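Local atomic coordinates of transcriptional regulator (PDB entry 7DE9), a protein that recognises histone H3 tails carrying a monomethylated lysine through this tudor domain, and acts in sister chromatid cohesion, DNA repair and RNA-directed DNA methylation. Residues E10-V13 with G14-I17; S34-A37 with A38-K41. One frame throughout, in Å; residues are numbered along the deposited sequence.

Interaction 1: residues E10-V13 with G14-I17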
# COMPACT_ATOMS: atom_id res chain seq x y z
N GLU A 10 -5.65 -9.37 6.53
CA GLU A 10 -5.85 -10.20 5.35
C GLU A 10 -7.08 -9.76 4.56
O GLU A 10 -7.16 -9.98 3.35
CB GLU A 10 -5.97 -11.67 5.76
CG GLU A 10 -5.72 -12.65 4.63
CD GLU A 10 -5.45 -14.06 5.14
OE1 GLU A 10 -5.07 -14.20 6.32
OE2 GLU A 10 -5.62 -15.02 4.36
N SER A 11 -8.02 -9.11 5.23
CA SER A 11 -9.27 -8.72 4.58
C SER A 11 -9.06 -7.63 3.52
O SER A 11 -9.94 -7.40 2.69
CB SER A 11 -10.28 -8.25 5.61
OG SER A 11 -9.80 -7.11 6.31
N LEU A 12 -7.91 -6.98 3.54
CA LEU A 12 -7.65 -5.87 2.64
C LEU A 12 -7.22 -6.34 1.24
O LEU A 12 -7.29 -5.58 0.27
CB LEU A 12 -6.57 -4.95 3.23
CG LEU A 12 -6.45 -3.56 2.61
CD1 LEU A 12 -7.77 -2.81 2.73
CD2 LEU A 12 -5.33 -2.80 3.29
N VAL A 13 -6.78 -7.58 1.16
CA VAL A 13 -6.30 -8.13 -0.10
C VAL A 13 -7.40 -8.04 -1.15
O VAL A 13 -8.56 -8.32 -0.86
CB VAL A 13 -5.83 -9.59 0.05
CG1 VAL A 13 -5.42 -10.17 -1.29
CG2 VAL A 13 -4.67 -9.67 1.05
N GLY A 14 -7.04 -7.62 -2.35
CA GLY A 14 -7.99 -7.49 -3.43
C GLY A 14 -8.51 -6.08 -3.60
O GLY A 14 -9.03 -5.72 -4.66
N SER A 15 -8.37 -5.27 -2.56
CA SER A 15 -8.86 -3.90 -2.58
C SER A 15 -7.94 -2.94 -3.31
O SER A 15 -6.71 -3.06 -3.25
CB SER A 15 -9.06 -3.39 -1.15
OG SER A 15 -10.11 -4.10 -0.51
N ARG A 16 -8.54 -1.99 -4.01
CA ARG A 16 -7.81 -0.86 -4.57
C ARG A 16 -7.67 0.20 -3.48
O ARG A 16 -8.65 0.59 -2.85
CB ARG A 16 -8.54 -0.27 -5.78
CG ARG A 16 -8.53 -1.15 -7.01
CD ARG A 16 -9.67 -0.75 -7.95
NE ARG A 16 -10.98 -1.01 -7.35
CZ ARG A 16 -12.14 -0.82 -7.97
NH1 ARG A 16 -12.16 -0.36 -9.22
NH2 ARG A 16 -13.28 -1.09 -7.35
N ILE A 17 -6.44 0.65 -3.27
CA ILE A 17 -6.18 1.66 -2.26
C ILE A 17 -5.32 2.78 -2.82
O ILE A 17 -4.73 2.65 -3.89
CB ILE A 17 -5.50 1.07 -1.01
CG1 ILE A 17 -4.07 0.63 -1.33
CG2 ILE A 17 -6.32 -0.08 -0.44
CD1 ILE A 17 -3.33 0.13 -0.10

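Interaction 2: residues S34-A37 with A38-K41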
# COMPACT_ATOMS: atom_id res chain seq x y z
N SER A 34 -1.46 -9.21 -1.84
CA SER A 34 -1.31 -10.26 -0.84
C SER A 34 -1.02 -9.71 0.54
O SER A 34 -0.75 -8.53 0.70
CB SER A 34 -0.21 -11.24 -1.25
OG SER A 34 1.00 -10.55 -1.44
N TYR A 35 -1.08 -10.60 1.53
CA TYR A 35 -0.80 -10.26 2.92
C TYR A 35 0.03 -11.35 3.59
O TYR A 35 -0.32 -12.53 3.56
CB TYR A 35 -2.10 -10.05 3.70
CG TYR A 35 -1.92 -9.75 5.17
CD1 TYR A 35 -1.32 -8.56 5.59
CD2 TYR A 35 -2.36 -10.63 6.14
CE1 TYR A 35 -1.16 -8.28 6.93
CE2 TYR A 35 -2.21 -10.36 7.48
CZ TYR A 35 -1.61 -9.19 7.87
OH TYR A 35 -1.46 -8.92 9.22
N ASP A 36 1.14 -10.94 4.19
CA ASP A 36 2.00 -11.85 4.93
C ASP A 36 1.64 -11.75 6.40
O ASP A 36 1.95 -10.76 7.06
CB ASP A 36 3.48 -11.49 4.70
CG ASP A 36 4.43 -12.42 5.42
OD1 ASP A 36 4.30 -12.60 6.65
OD2 ASP A 36 5.34 -12.96 4.76
N ALA A 37 0.98 -12.79 6.91
CA ALA A 37 0.42 -12.78 8.26
C ALA A 37 1.49 -12.64 9.34
O ALA A 37 1.30 -11.91 10.31
CB ALA A 37 -0.40 -14.03 8.49
N ALA A 38 2.59 -13.36 9.18
CA ALA A 38 3.63 -13.39 10.20
C ALA A 38 4.36 -12.05 10.32
O ALA A 38 4.74 -11.64 11.42
CB ALA A 38 4.62 -14.49 9.91
N LYS A 39 4.57 -11.39 9.19
CA LYS A 39 5.32 -10.13 9.18
C LYS A 39 4.41 -8.91 9.18
O LYS A 39 4.87 -7.78 9.28
CB LYS A 39 6.24 -10.06 7.95
CG LYS A 39 7.19 -11.24 7.78
CD LYS A 39 7.97 -11.11 6.48
CE LYS A 39 8.73 -12.38 6.15
NZ LYS A 39 7.82 -13.53 5.88
N LYS A 40 3.10 -9.17 9.06
CA LYS A 40 2.08 -8.13 8.97
C LYS A 40 2.37 -7.17 7.81
O LYS A 40 2.30 -5.95 7.94
CB LYS A 40 1.95 -7.39 10.30
CG LYS A 40 1.56 -8.32 11.46
CD LYS A 40 0.63 -7.62 12.45
CE LYS A 40 1.41 -6.69 13.37
NZ LYS A 40 0.61 -5.54 13.90
N LYS A 41 2.68 -7.76 6.66
CA LYS A 41 3.03 -7.02 5.46
C LYS A 41 1.97 -7.16 4.37
O LYS A 41 1.44 -8.25 4.15
CB LYS A 41 4.37 -7.50 4.91
CG LYS A 41 5.57 -7.23 5.80
CD LYS A 41 5.86 -5.75 5.88
CE LYS A 41 5.66 -5.23 7.29
NZ LYS A 41 6.65 -5.83 8.24

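Interaction 1: residues E10-V13 with G14-I17
L12 and S15 are the two ends of a type II beta turn that leads from a short 3-10 segment, residues 10-12, into strand 16-21, the first strand of this tudor domain. The turn is closed by S15 N, which donates to L12 O at 3.0 Å. The N-H points fairly well at the oxygen, at 156°, while the donor sits tilted out of the carbonyl plane. G14 occupies the third position of the turn with a positive phi of 97°, where a side chain would be pressed against the carbonyl oxygen of V13, so glycine suits the place.

CG of L12 stands anti to the backbone N and beside the carbonyl carbon (chi1 -164°); this torsion and the next bring the CD1 branch to S15 CB, 4.1 Å away. S15 turns its own side chain back to L12: OG lies anti to the carbonyl carbon, beside the backbone N, and CB comes within 3.2 Å of L12 O. A small residue fits here, close to the carbonyl oxygen of L12. V13, by contrast, lays its CG2 methyl against Y35 of strand 26-36; its backbone angles are those of the second position of a type II turn, and the branched side chain has a methyl to offer the tyrosine.

L12 is buried, touching V32, H42 and W61, as is I17, which packs on V32, V44 and W61. These two aliphatic residues therefore enter the same hydrophobic interior of the small barrel, and across the turn they make only a loose contact, L12 CD1 lying 4.4 Å from I17 CG2.

Interaction 2: residues S34-A37 with A38-K41
The ring of Y35 lies alongside the backbone of K40 and K41, with A37 N above one face, 3.9 Å from the plane and displaced toward the rim. K41 O approaches the ring obliquely, 3.1 Å from CD1, and the hydroxyl end reaches K40, OH being 3.6 Å from CA. The tyrosine and the K40 side chain run side by side in the same direction, so the hydroxyl end of the tyrosine rests by the first carbons of the lysine chain. The ring also meets that of H42, their planes about 40° apart.

The carboxylate of D36 is the other flat group, and it is gripped by K39 at both oxygens. CG anti to the backbone N (chi1 -179°) swings the carboxylate to K39: K39 N donates to OD1 at 2.8 Å from the anti side, 34° out of the carboxylate plane, while K39 NZ forms a salt bridge to OD2 at 2.8 Å from the syn side. The K39 chain stays extended until a bend at its last torsion brings the ammonium group to the oxygen. A short acidic side chain thus serves a main-chain N-H and a charge together.

This is the hairpin between strands 26-36 and 41-46, closed by a G1 beta bulge in which K40 and K41 both face D36. K40 takes the left-handed backbone conformation at the bulge, a place often given to glycine. D36 and K41 form an antiparallel hydrogen-bonded pair: D36 N donates to K41 O at 2.7 Å, and K41 N to D36 O at 3.1 Å. From the bulge itself, K40 NZ hydrogen-bonds to Y55 OH, whereas the repeatedly bent K41 chain folds back and its NZ donates to K39 O at 2.8 Å.

Interaction 1 and interaction 2 lie in series along the chain, yet they meet in space, their centres about 12 Å apart. V13 and Y35 form the junction: V13 CG2 packs 3.7 Å from Y35 CB and equally near S34 C, while E10 N lies 3.5 Å from Y35 CD2. The tyrosine thus has the lead-in to strand 16-21 beside it as well as its own hairpin. Strands 16-21 and 26-36 are neighbours in the antiparallel sheet, and G14 and S15 bond through the backbone to V32. Residues 10-17 therefore border the last part of strand 26-36, just before the chain turns over in residues 34-41, the first near the hydrophobic interior, the second at the surface.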